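Local structure of lactate dehydrogenase (Eimeria maxima, 6CT6) at residues M24-S29 with C54-V59; Q180-G185 with L192-Y197; R196-T199 with P204-E207. The protein probably catalyses the reversible, NADH-dependent reduction of pyruvate to lactate, and is held here with NADH and the small inhibitor oxamate. One frame throughout, in Å; residues are numbered along the deposited sequence.

In the fold
Contact 1 belongs to the NAD-binding part of the chain, where helices 19-31 and 45-59 meet beside the second subunit; contacts 2 and 3 lie in the C-terminal part, their centres about 34 and 39 Å from that of contact 1. These two, about 10 Å apart between centres, share R196 and Y197, and Q180 OE1 of contact 2 lies 2.7 Å from T199 OG1 of contact 3, a hydrogen bond. Both build one small antiparallel sheet, bordered by strands 192-193 and 203-204. All touching residues of contact 1 are buried, yet hydroxyls and an amide join its helices. Contact 2, mostly buried, combines strand pairing with aliphatic packing; contact 3, partly buried, is smaller: one backbone bond, an isoleucine pair and a weak water bridge.

Contact 1 (M24-S29 with C54-V59); sequences MAFLCS and CHNSSV
S29 sets its hydroxyl between two side chains of helix 45-59. S29 OG and S57 OG lie 2.8 Å apart in a hydrogen bond that either could donate, while N56 ND2 gives an N-H to S29 OG at 3.0 Å. That second bond is fairly straight (157°) and leaves S29 OG almost in the N56 amide plane, so the amide is held in a defined rotation. The chi1 of S29, 176°, carries OG away from the backbone N and out to the facing helix; N56 extends its amide toward S29 with nearly the same torsion. F26 comes in beside them, its ring edge against the amide: CE1 is 3.4 Å from N56 OD1, and N56 CG lies in the ring plane, with ring and amide planes 65° apart. N56 OD1 has its own partner, T248 OG1 of the second subunit, and S57 OG also bonds to I64 O, so these buried polar groups are well engaged. The segment axes approach to 9.7 Å. Helix 19-31 turns A25 and C28 onto strands 11-15 and 35-39 of the Rossmann-type sheet and M24 onto helix 244-259, while the F26 ring meets that of Y244 of the second subunit.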
loop_
_atom_site.group_PDB
_atom_site.type_symbol
_atom_site.label_atom_id
_atom_site.label_comp_id
_atom_site.label_asym_id
_atom_site.label_seq_id
_atom_site.Cartn_x
_atom_site.Cartn_y
_atom_site.Cartn_z
ATOM N N MET B 24 -5.149 -3.441 -1.812
ATOM C CA MET B 24 -5.839 -4.551 -1.162
ATOM C C MET B 24 -5.016 -5.832 -1.226
ATOM O O MET B 24 -5.013 -6.622 -0.274
ATOM C CB MET B 24 -7.214 -4.750 -1.800
ATOM C CG MET B 24 -8.175 -3.587 -1.552
ATOM S SD MET B 24 -9.851 -3.855 -2.167
ATOM C CE MET B 24 -9.577 -4.005 -3.935
ATOM N N ALA B 25 -4.310 -6.057 -2.336
ATOM C CA ALA B 25 -3.433 -7.221 -2.429
ATOM C C ALA B 25 -2.301 -7.132 -1.413
ATOM O O ALA B 25 -1.930 -8.134 -0.791
ATOM C CB ALA B 25 -2.873 -7.338 -3.846
ATOM N N PHE B 26 -1.736 -5.937 -1.243
ATOM C CA PHE B 26 -0.735 -5.700 -0.209
ATOM C C PHE B 26 -1.270 -6.079 1.168
ATOM O O PHE B 26 -0.574 -6.721 1.963
ATOM C CB PHE B 26 -0.323 -4.227 -0.261
ATOM C CG PHE B 26 0.876 -3.873 0.580
ATOM C CD1 PHE B 26 1.950 -4.739 0.721
ATOM C CD2 PHE B 26 0.942 -2.632 1.193
ATOM C CE1 PHE B 26 3.051 -4.373 1.483
ATOM C CE2 PHE B 26 2.033 -2.267 1.948
ATOM C CZ PHE B 26 3.089 -3.134 2.096
ATOM N N LEU B 27 -2.516 -5.690 1.467
ATOM C CA LEU B 27 -3.106 -6.000 2.766
ATOM C C LEU B 27 -3.265 -7.502 2.965
ATOM O O LEU B 27 -3.065 -8.012 4.076
ATOM C CB LEU B 27 -4.455 -5.296 2.903
ATOM C CG LEU B 27 -4.384 -3.788 3.161
ATOM C CD1 LEU B 27 -5.715 -3.134 2.834
ATOM C CD2 LEU B 27 -3.995 -3.507 4.602
ATOM N N CYS B 28 -3.640 -8.226 1.910
ATOM C CA CYS B 28 -3.779 -9.675 2.019
ATOM C C CYS B 28 -2.444 -10.325 2.353
ATOM O O CYS B 28 -2.369 -11.217 3.209
ATOM C CB CYS B 28 -4.349 -10.243 0.719
ATOM S SG CYS B 28 -6.096 -9.844 0.444
ATOM N N SER B 29 -1.375 -9.889 1.685
ATOM C CA SER B 29 -0.038 -10.383 1.996
ATOM C C SER B 29 0.318 -10.123 3.455
ATOM O O SER B 29 0.749 -11.031 4.175
ATOM C CB SER B 29 0.980 -9.719 1.064
ATOM O OG SER B 29 2.308 -10.090 1.387
ATOM N N CYS B 54 4.579 -11.202 -4.065
ATOM C CA CYS B 54 5.124 -12.479 -3.610
ATOM C C CYS B 54 6.450 -12.269 -2.890
ATOM O O CYS B 54 6.724 -12.919 -1.873
ATOM C CB CYS B 54 5.296 -13.442 -4.784
ATOM S SG CYS B 54 3.754 -14.157 -5.420
ATOM N N HIS B 55 7.281 -11.358 -3.400
ATOM C CA HIS B 55 8.486 -10.970 -2.676
ATOM C C HIS B 55 8.138 -10.371 -1.320
ATOM O O HIS B 55 8.786 -10.679 -0.312
ATOM C CB HIS B 55 9.297 -9.973 -3.501
ATOM C CG HIS B 55 9.707 -10.489 -4.847
ATOM N ND1 HIS B 55 10.108 -9.658 -5.871
ATOM C CD2 HIS B 55 9.786 -11.751 -5.333
ATOM C CE1 HIS B 55 10.411 -10.386 -6.932
ATOM N NE2 HIS B 55 10.226 -11.660 -6.632
ATOM N N ASN B 56 7.113 -9.516 -1.272
ATOM C CA ASN B 56 6.734 -8.885 -0.011
ATOM C C ASN B 56 6.380 -9.930 1.038
ATOM O O ASN B 56 6.812 -9.834 2.194
ATOM C CB ASN B 56 5.559 -7.930 -0.227
ATOM C CG ASN B 56 5.174 -7.196 1.039
ATOM O OD1 ASN B 56 5.838 -6.240 1.437
ATOM N ND2 ASN B 56 4.103 -7.648 1.688
ATOM N N SER B 57 5.587 -10.933 0.658
ATOM C CA SER B 57 5.250 -12.004 1.589
ATOM C C SER B 57 6.509 -12.585 2.222
ATOM O O SER B 57 6.569 -12.801 3.438
ATOM C CB SER B 57 4.458 -13.098 0.868
ATOM O OG SER B 57 3.128 -12.684 0.597
ATOM N N SER B 58 7.534 -12.827 1.404
ATOM C CA SER B 58 8.798 -13.348 1.918
ATOM C C SER B 58 9.464 -12.350 2.859
ATOM O O SER B 58 10.051 -12.743 3.877
ATOM C CB SER B 58 9.721 -13.701 0.750
ATOM O OG SER B 58 10.968 -14.192 1.202
ATOM N N VAL B 59 9.388 -11.054 2.538
ATOM C CA VAL B 59 9.922 -10.033 3.440
ATOM C C VAL B 59 9.338 -10.202 4.837
ATOM O O VAL B 59 10.046 -10.057 5.841
ATOM C CB VAL B 59 9.651 -8.619 2.885
ATOM C CG1 VAL B 59 10.081 -7.550 3.894
ATOM C CG2 VAL B 59 10.359 -8.400 1.543
#

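Contact 2 (Q180-G185 with L192-Y197); sequences QGMVIG and LPLMRY
M182 CE slants onto the Y197 side chain, oblique to the phenol ring and 4.1 Å from Y197 CB. This methionine contact lies at the open end of a beta hairpin, strands 179-184 and 192-193, on the border of a small antiparallel sheet of the C-terminal part. The peptide groups pair at three bonds. L194 N meets M182 O almost head-on at 2.9 Å (176° at the hydrogen), and L192 N reaches I184 O at 2.9 Å. The return bond, I184 N to L192 O at 3.0 Å, is more tilted, with the donor 44° above the carbonyl plane. V183 and P193, a non-hydrogen-bonded pair, lie side by side on one face, where V183 touches helices 157-172 and 216-237. I184 and L192 point together to the other face, against helix 303-328. With its chi1 of 62°, I184 holds CG1 between backbone N and carbonyl carbon, over L192; its CD1 packs 3.8 Å from CD1 of L194, which crosses it at about a right angle. M195, turned away from the hairpin partner, touches the bound glucose. Beyond the last direct bond a water takes over, accepting from M182 N at 2.8 Å and donating to L194 O at 2.7 Å.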
loop_
_atom_site.group_PDB
_atom_site.type_symbol
_atom_site.label_atom_id
_atom_site.label_comp_id
_atom_site.label_asym_id
_atom_site.label_seq_id
_atom_site.Cartn_x
_atom_site.Cartn_y
_atom_site.Cartn_z
ATOM N N GLN B 180 -17.797 6.416 17.551
ATOM C CA GLN B 180 -18.771 5.768 16.685
ATOM C C GLN B 180 -19.422 6.828 15.807
ATOM O O GLN B 180 -19.887 7.856 16.312
ATOM C CB GLN B 180 -19.833 5.023 17.496
ATOM C CG GLN B 180 -19.322 3.811 18.271
ATOM C CD GLN B 180 -18.498 4.184 19.489
ATOM O OE1 GLN B 180 -18.885 5.046 20.278
ATOM N NE2 GLN B 180 -17.350 3.533 19.647
ATOM N N GLY B 181 -19.439 6.581 14.498
ATOM C CA GLY B 181 -19.937 7.553 13.546
ATOM C C GLY B 181 -20.382 6.905 12.253
ATOM O O GLY B 181 -19.768 5.929 11.807
ATOM N N MET B 182 -21.442 7.427 11.636
ATOM C CA MET B 182 -22.000 6.835 10.427
ATOM C C MET B 182 -22.302 7.908 9.392
ATOM O O MET B 182 -22.811 8.983 9.726
ATOM C CB MET B 182 -23.275 6.053 10.733
ATOM C CG MET B 182 -23.049 4.818 11.581
ATOM S SD MET B 182 -24.562 3.878 11.843
ATOM C CE MET B 182 -25.400 4.943 13.016
ATOM N N VAL B 183 -21.978 7.605 8.134
ATOM C CA VAL B 183 -22.409 8.379 6.974
ATOM C C VAL B 183 -23.234 7.432 6.113
ATOM O O VAL B 183 -22.701 6.449 5.582
ATOM C CB VAL B 183 -21.227 8.951 6.178
ATOM C CG1 VAL B 183 -21.730 9.759 4.985
ATOM C CG2 VAL B 183 -20.321 9.802 7.059
ATOM N N ILE B 184 -24.529 7.717 5.972
ATOM C CA ILE B 184 -25.412 6.841 5.208
ATOM C C ILE B 184 -25.815 7.522 3.904
ATOM O O ILE B 184 -25.479 8.687 3.660
ATOM C CB ILE B 184 -26.658 6.439 6.020
ATOM C CG1 ILE B 184 -27.505 7.667 6.380
ATOM C CG2 ILE B 184 -26.244 5.690 7.278
ATOM C CD1 ILE B 184 -28.885 7.328 6.919
ATOM N N GLY B 185 -26.537 6.791 3.060
ATOM C CA GLY B 185 -27.093 7.357 1.847
ATOM C C GLY B 185 -26.283 7.027 0.612
ATOM O O GLY B 185 -25.785 5.906 0.463
ATOM N N LEU B 192 -25.002 11.541 3.831
ATOM C CA LEU B 192 -25.615 12.045 5.059
ATOM C C LEU B 192 -24.803 11.631 6.279
ATOM O O LEU B 192 -25.022 10.546 6.839
ATOM C CB LEU B 192 -27.049 11.535 5.176
ATOM C CG LEU B 192 -27.818 11.891 6.447
ATOM C CD1 LEU B 192 -27.778 13.387 6.716
ATOM C CD2 LEU B 192 -29.251 11.405 6.321
ATOM N N PRO B 193 -23.859 12.458 6.728
ATOM C CA PRO B 193 -23.249 12.227 8.047
ATOM C C PRO B 193 -24.289 12.403 9.143
ATOM O O PRO B 193 -24.910 13.463 9.269
ATOM C CB PRO B 193 -22.147 13.291 8.125
ATOM C CG PRO B 193 -21.920 13.730 6.718
ATOM C CD PRO B 193 -23.226 13.579 6.017
ATOM N N LEU B 194 -24.483 11.349 9.936
ATOM C CA LEU B 194 -25.522 11.329 10.968
ATOM C C LEU B 194 -24.952 11.897 12.262
ATOM O O LEU B 194 -24.587 11.178 13.194
ATOM C CB LEU B 194 -26.053 9.913 11.158
ATOM C CG LEU B 194 -26.906 9.355 10.020
ATOM C CD1 LEU B 194 -27.220 7.886 10.262
ATOM C CD2 LEU B 194 -28.193 10.150 9.864
ATOM N N MET B 195 -24.900 13.231 12.319
ATOM C CA MET B 195 -24.280 13.901 13.456
ATOM C C MET B 195 -24.996 13.580 14.760
ATOM O O MET B 195 -24.375 13.611 15.830
ATOM C CB MET B 195 -24.256 15.412 13.219
ATOM C CG MET B 195 -23.655 15.823 11.881
ATOM S SD MET B 195 -22.037 15.080 11.564
ATOM C CE MET B 195 -20.976 16.120 12.561
ATOM N N ARG B 196 -26.291 13.261 14.697
ATOM C CA ARG B 196 -27.043 12.969 15.914
ATOM C C ARG B 196 -26.632 11.637 16.528
ATOM O O ARG B 196 -26.777 11.446 17.741
ATOM C CB ARG B 196 -28.544 12.971 15.613
ATOM C CG ARG B 196 -29.426 12.589 16.796
ATOM C CD ARG B 196 -30.897 12.885 16.520
ATOM N NE ARG B 196 -31.506 11.941 15.585
ATOM C CZ ARG B 196 -32.107 10.805 15.932
ATOM N NH1 ARG B 196 -32.183 10.443 17.204
ATOM N NH2 ARG B 196 -32.635 10.022 14.998
ATOM N N TYR B 197 -26.117 10.713 15.718
ATOM C CA TYR B 197 -25.781 9.369 16.167
ATOM C C TYR B 197 -24.310 9.209 16.544
ATOM O O TYR B 197 -23.889 8.096 16.876
ATOM C CB TYR B 197 -26.138 8.345 15.086
ATOM C CG TYR B 197 -27.599 7.944 15.026
ATOM C CD1 TYR B 197 -28.097 6.937 15.845
ATOM C CD2 TYR B 197 -28.473 8.545 14.127
ATOM C CE1 TYR B 197 -29.426 6.552 15.784
ATOM C CE2 TYR B 197 -29.806 8.166 14.059
ATOM C CZ TYR B 197 -30.275 7.167 14.890
ATOM O OH TYR B 197 -31.596 6.782 14.833
HETATM O O HOH W 1 -23.126 8.885 13.408
#

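Contact 3 (R196-T199 with P204-E207); sequences RYIT and PIQE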
loop_
_atom_site.group_PDB
_atom_site.type_symbol
_atom_site.label_atom_id
_atom_site.label_comp_id
_atom_site.label_asym_id
_atom_site.label_seq_id
_atom_site.Cartn_x
_atom_site.Cartn_y
_atom_site.Cartn_z
ATOM N N ARG B 196 -26.291 13.261 14.697
ATOM C CA ARG B 196 -27.043 12.969 15.914
ATOM C C ARG B 196 -26.632 11.637 16.528
ATOM O O ARG B 196 -26.777 11.446 17.741
ATOM C CB ARG B 196 -28.544 12.971 15.613
ATOM C CG ARG B 196 -29.426 12.589 16.796
ATOM C CD ARG B 196 -30.897 12.885 16.520
ATOM N NE ARG B 196 -31.506 11.941 15.585
ATOM C CZ ARG B 196 -32.107 10.805 15.932
ATOM N NH1 ARG B 196 -32.183 10.443 17.204
ATOM N NH2 ARG B 196 -32.635 10.022 14.998
ATOM N N TYR B 197 -26.117 10.713 15.718
ATOM C CA TYR B 197 -25.781 9.369 16.167
ATOM C C TYR B 197 -24.310 9.209 16.544
ATOM O O TYR B 197 -23.889 8.096 16.876
ATOM C CB TYR B 197 -26.138 8.345 15.086
ATOM C CG TYR B 197 -27.599 7.944 15.026
ATOM C CD1 TYR B 197 -28.097 6.937 15.845
ATOM C CD2 TYR B 197 -28.473 8.545 14.127
ATOM C CE1 TYR B 197 -29.426 6.552 15.784
ATOM C CE2 TYR B 197 -29.806 8.166 14.059
ATOM C CZ TYR B 197 -30.275 7.167 14.890
ATOM O OH TYR B 197 -31.596 6.782 14.833
ATOM N N ILE B 198 -23.516 10.282 16.500
ATOM C CA ILE B 198 -22.119 10.181 16.911
ATOM C C ILE B 198 -22.070 9.912 18.406
ATOM O O ILE B 198 -22.711 10.619 19.197
ATOM C CB ILE B 198 -21.344 11.464 16.567
ATOM C CG1 ILE B 198 -21.323 11.711 15.053
ATOM C CG2 ILE B 198 -19.912 11.388 17.117
ATOM C CD1 ILE B 198 -20.773 13.082 14.678
ATOM N N THR B 199 -21.307 8.897 18.807
ATOM C CA THR B 199 -21.102 8.624 20.220
ATOM C C THR B 199 -19.621 8.442 20.515
ATOM O O THR B 199 -18.836 8.033 19.653
ATOM C CB THR B 199 -21.867 7.376 20.699
ATOM O OG1 THR B 199 -21.330 6.198 20.084
ATOM C CG2 THR B 199 -23.354 7.492 20.383
ATOM N N PRO B 204 -23.588 10.010 23.926
ATOM C CA PRO B 204 -23.982 10.920 22.844
ATOM C C PRO B 204 -23.051 12.123 22.745
ATOM O O PRO B 204 -22.653 12.713 23.751
ATOM C CB PRO B 204 -25.404 11.335 23.231
ATOM C CG PRO B 204 -25.909 10.208 24.049
ATOM C CD PRO B 204 -24.721 9.712 24.820
ATOM N N ILE B 205 -22.707 12.488 21.507
ATOM C CA ILE B 205 -21.835 13.637 21.285
ATOM C C ILE B 205 -22.441 14.896 21.886
ATOM O O ILE B 205 -21.717 15.822 22.271
ATOM C CB ILE B 205 -21.551 13.806 19.775
ATOM C CG1 ILE B 205 -20.503 14.895 19.530
ATOM C CG2 ILE B 205 -22.833 14.118 19.008
ATOM C CD1 ILE B 205 -19.112 14.518 19.988
ATOM N N GLN B 206 -23.773 14.958 21.974
ATOM C CA GLN B 206 -24.424 16.108 22.594
ATOM C C GLN B 206 -23.878 16.375 23.992
ATOM O O GLN B 206 -23.700 17.533 24.386
ATOM C CB GLN B 206 -25.935 15.891 22.652
ATOM C CG GLN B 206 -26.709 17.135 23.062
ATOM C CD GLN B 206 -26.613 18.240 22.030
ATOM O OE1 GLN B 206 -26.933 18.036 20.859
ATOM N NE2 GLN B 206 -26.154 19.414 22.455
ATOM N N GLU B 207 -23.611 15.317 24.764
ATOM C CA GLU B 207 -23.066 15.513 26.103
ATOM C C GLU B 207 -21.740 16.257 26.047
ATOM O O GLU B 207 -21.449 17.088 26.915
ATOM C CB GLU B 207 -22.891 14.171 26.817
ATOM C CG GLU B 207 -24.188 13.396 27.032
ATOM C CD GLU B 207 -24.110 12.421 28.200
ATOM O OE1 GLU B 207 -23.155 12.511 29.003
ATOM O OE2 GLU B 207 -25.009 11.562 28.321
HETATM O O HOH W 2 -26.026 13.469 20.349
#
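I198 and I205 pack side by side where a tight beta hairpin, strands 199-200 and 203-204, runs straight into helix 205-210. Backbone pairing comes first. T199 and P204 form an antiparallel, non-hydrogen-bonded pair, their CA atoms 4.5 Å apart, and next to them I205 N donates to I198 O at 3.0 Å. This bond is bent, 149° at the hydrogen, and its donor is tilted 27° from the carbonyl plane; it ties the beginning of the helix to the chain entering the hairpin. Apolar packing follows on the same residues. The two isoleucine side chains point the same way, I198 CB 3.9 Å from I205 CG2 and I198 CG2 3.9 Å from I205 CB. I205 sends CG1 opposite its backbone N (chi1 -173°), which leaves CG2 as the branch beside I198 O. Both side chains continue onto helix 157-172, I198 at L164 and I168, I205 at L172. Among the charged groups, R196 forms a salt bridge with E305 through NE. Beside the direct bond a water accepts from Q206 N at 3.2 Å and donates only weakly to R196 O at 3.4 Å.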